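Local coordinates for 14 KDA fatty acid binding protein (Schistosoma mansoni, PDB 1VYF), which binds long-chain fatty acids such as oleic and arachidonic acid inside a beta-barrel and may take part in their transport, at residues S92-T97 and I107-D112. Sequence-based numbering, arbitrary orientation. Where two conformers were deposited one is given.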
loop_
_atom_site.group_PDB
_atom_site.type_symbol
_atom_site.label_atom_id
_atom_site.label_comp_id
_atom_site.label_asym_id
_atom_site.label_seq_id
_atom_site.Cartn_x
_atom_site.Cartn_y
_atom_site.Cartn_z
ATOM N N SER A 92 -1.236 8.192 12.988
ATOM C CA SER A 92 -0.091 7.341 12.657
ATOM C C SER A 92 -0.526 6.010 11.997
ATOM O O SER A 92 0.291 5.158 11.723
ATOM C CB SER A 92 0.718 7.095 13.931
ATOM O OG SER A 92 -0.017 6.292 14.822
ATOM N N LYS A 93 -1.810 5.844 11.708
ATOM C CA LYS A 93 -2.295 4.609 11.116
ATOM C C LYS A 93 -3.457 4.844 10.150
ATOM O O LYS A 93 -4.425 5.524 10.496
ATOM C CB LYS A 93 -2.721 3.666 12.224
ATOM C CG LYS A 93 -3.076 2.275 11.807
ATOM C CD LYS A 93 -3.309 1.458 13.085
ATOM C CE LYS A 93 -3.867 0.122 12.837
ATOM N NZ LYS A 93 -4.219 -0.476 14.134
ATOM N N LEU A 94 -3.374 4.263 8.953
ATOM C CA LEU A 94 -4.503 4.275 8.017
ATOM C C LEU A 94 -4.734 2.909 7.453
ATOM O O LEU A 94 -3.805 2.076 7.379
ATOM C CB LEU A 94 -4.314 5.303 6.908
ATOM C CG LEU A 94 -3.001 5.365 6.199
ATOM C CD1 LEU A 94 -2.945 4.257 5.183
ATOM C CD2 LEU A 94 -2.740 6.757 5.547
ATOM N N THR A 95 -5.973 2.663 7.051
ATOM C CA THR A 95 -6.362 1.375 6.522
ATOM C C THR A 95 -7.004 1.532 5.123
ATOM O O THR A 95 -7.977 2.268 4.977
ATOM C CB THR A 95 -7.359 0.723 7.491
ATOM O OG1 THR A 95 -6.785 0.564 8.801
ATOM C CG2 THR A 95 -7.716 -0.653 7.052
ATOM N N GLN A 96 -6.455 0.854 4.116
ATOM C CA GLN A 96 -6.943 0.898 2.751
ATOM C C GLN A 96 -7.616 -0.412 2.407
ATOM O O GLN A 96 -7.043 -1.496 2.566
ATOM C CB GLN A 96 -5.798 1.158 1.771
ATOM C CG GLN A 96 -6.213 1.186 0.311
ATOM C CD GLN A 96 -5.109 1.506 -0.612
ATOM O OE1 GLN A 96 -3.947 1.508 -0.215
ATOM N NE2 GLN A 96 -5.457 1.822 -1.865
ATOM N N THR A 97 -8.847 -0.312 1.912
ATOM C CA THR A 97 -9.588 -1.467 1.489
ATOM C C THR A 97 -9.699 -1.389 -0.032
ATOM O O THR A 97 -10.076 -0.354 -0.571
ATOM C CB THR A 97 -10.968 -1.492 2.227
ATOM O OG1 THR A 97 -10.747 -1.631 3.645
ATOM C CG2 THR A 97 -11.729 -2.693 1.895
ATOM N N ILE A 107 -5.251 -3.192 3.526
ATOM C CA ILE A 107 -3.842 -2.765 3.726
ATOM C C ILE A 107 -3.753 -1.748 4.845
ATOM O O ILE A 107 -4.204 -0.602 4.730
ATOM C CB ILE A 107 -3.249 -2.187 2.422
ATOM C CG1 ILE A 107 -3.499 -3.125 1.249
ATOM C CG2 ILE A 107 -1.730 -1.930 2.612
ATOM C CD1 ILE A 107 -3.514 -2.441 -0.084
ATOM N N VAL A 108 -3.187 -2.154 5.965
ATOM C CA VAL A 108 -3.006 -1.282 7.099
ATOM C C VAL A 108 -1.544 -0.780 7.024
ATOM O O VAL A 108 -0.635 -1.552 6.748
ATOM C CB VAL A 108 -3.315 -2.036 8.434
ATOM C CG1 VAL A 108 -3.171 -1.150 9.619
ATOM C CG2 VAL A 108 -4.696 -2.678 8.399
ATOM N N ARG A 109 -1.359 0.523 7.191
ATOM C CA ARG A 109 -0.059 1.172 7.230
ATOM C C ARG A 109 0.048 1.916 8.534
ATOM O O ARG A 109 -0.792 2.775 8.857
ATOM C CB ARG A 109 0.089 2.144 6.081
ATOM C CG ARG A 109 -0.048 1.497 4.706
ATOM C CD ARG A 109 0.275 2.398 3.569
ATOM N NE ARG A 109 0.467 1.686 2.323
ATOM C CZ ARG A 109 -0.474 1.359 1.453
ATOM N NH1 ARG A 109 -1.734 1.683 1.658
ATOM N NH2 ARG A 109 -0.132 0.709 0.354
ATOM N N GLU A 110 1.059 1.585 9.313
ATOM C CA GLU A 110 1.216 2.199 10.604
ATOM C C GLU A 110 2.650 2.663 10.753
ATOM O O GLU A 110 3.535 1.888 10.505
ATOM C CB GLU A 110 0.870 1.176 11.681
ATOM C CG GLU A 110 1.077 1.666 13.111
ATOM C CD GLU A 110 0.249 0.927 14.144
ATOM O OE1 GLU A 110 -0.249 -0.181 13.855
ATOM O OE2 GLU A 110 0.065 1.479 15.250
ATOM N N VAL A 111 2.846 3.900 11.193
ATOM C CA VAL A 111 4.179 4.494 11.324
ATOM C C VAL A 111 4.566 4.466 12.772
ATOM O O VAL A 111 3.803 4.893 13.643
ATOM C CB VAL A 111 4.240 5.942 10.808
ATOM C CG1 VAL A 111 5.569 6.607 11.153
ATOM C CG2 VAL A 111 4.033 5.961 9.300
ATOM N N ASP A 112 5.753 3.927 13.034
ATOM C CA ASP A 112 6.340 3.909 14.370
ATOM C C ASP A 112 7.786 4.302 14.262
ATOM O O ASP A 112 8.648 3.488 13.919
ATOM C CB ASP A 112 6.249 2.525 14.996
ATOM C CG ASP A 112 6.839 2.487 16.425
ATOM O OD1 ASP A 112 6.997 1.382 17.001
ATOM O OD2 ASP A 112 7.152 3.510 17.040
HETATM O O HOH W 1 -2.011 -2.994 13.729
HETATM O O HOH W 2 -1.698 0.101 -2.168
#
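The guanidinium of Arg109 meets Gln96 at its edge: OE1 of Gln96 lies close to the guanidinium plane, 2.9 Å from NH1 of Arg109, and water 2 also lies at the edge. One face of the group carries CG2 of Ile107, 3.6 Å above the plane and offset toward the rim. The amide plane of Gln96 is turned 45° from the guanidinium, yet NH1 still approaches OE1 in the carbonyl plane. Gln96 reaches this point with CG anti to the backbone N (chi1 179°) and the chain extended beyond it. Water 2 donates to OE1 and accepts from NH2 of Arg109, closing a small ring that should restrict rotation of the guanidinium; NH2 also bonds O1 of the bound oleic acid. Gln96 thus acts as a second-shell residue, probably helping to position Arg109, which binds the fatty acid.

The pair illustrates how alternate residues of an antiparallel hairpin point to opposite faces. On the face with Gln96 and Arg109, CD1 of Leu94 lies 3.8 Å from CB of Arg109, against its aliphatic part. Lys93, Thr95, Val108 and Glu110 point to the other: CE of Lys93 packs 3.5 Å from CG1 of Val108, while NZ forms a long salt bridge to OE1 of Glu110 (4.0 Å), bridged weakly by water 1. Thr95 lies beside Val108, its hydroxyl bonded to Asn89.

Five backbone hydrogen bonds tie the strands. The segments belong to the hairpin of strands 93-99 and 104-112 in the fatty-acid-binding protein barrel, flanked by strands 81-88 and 115-122; Met51 and Met53 of strand 50-56 touch Leu94 and Arg109 respectively.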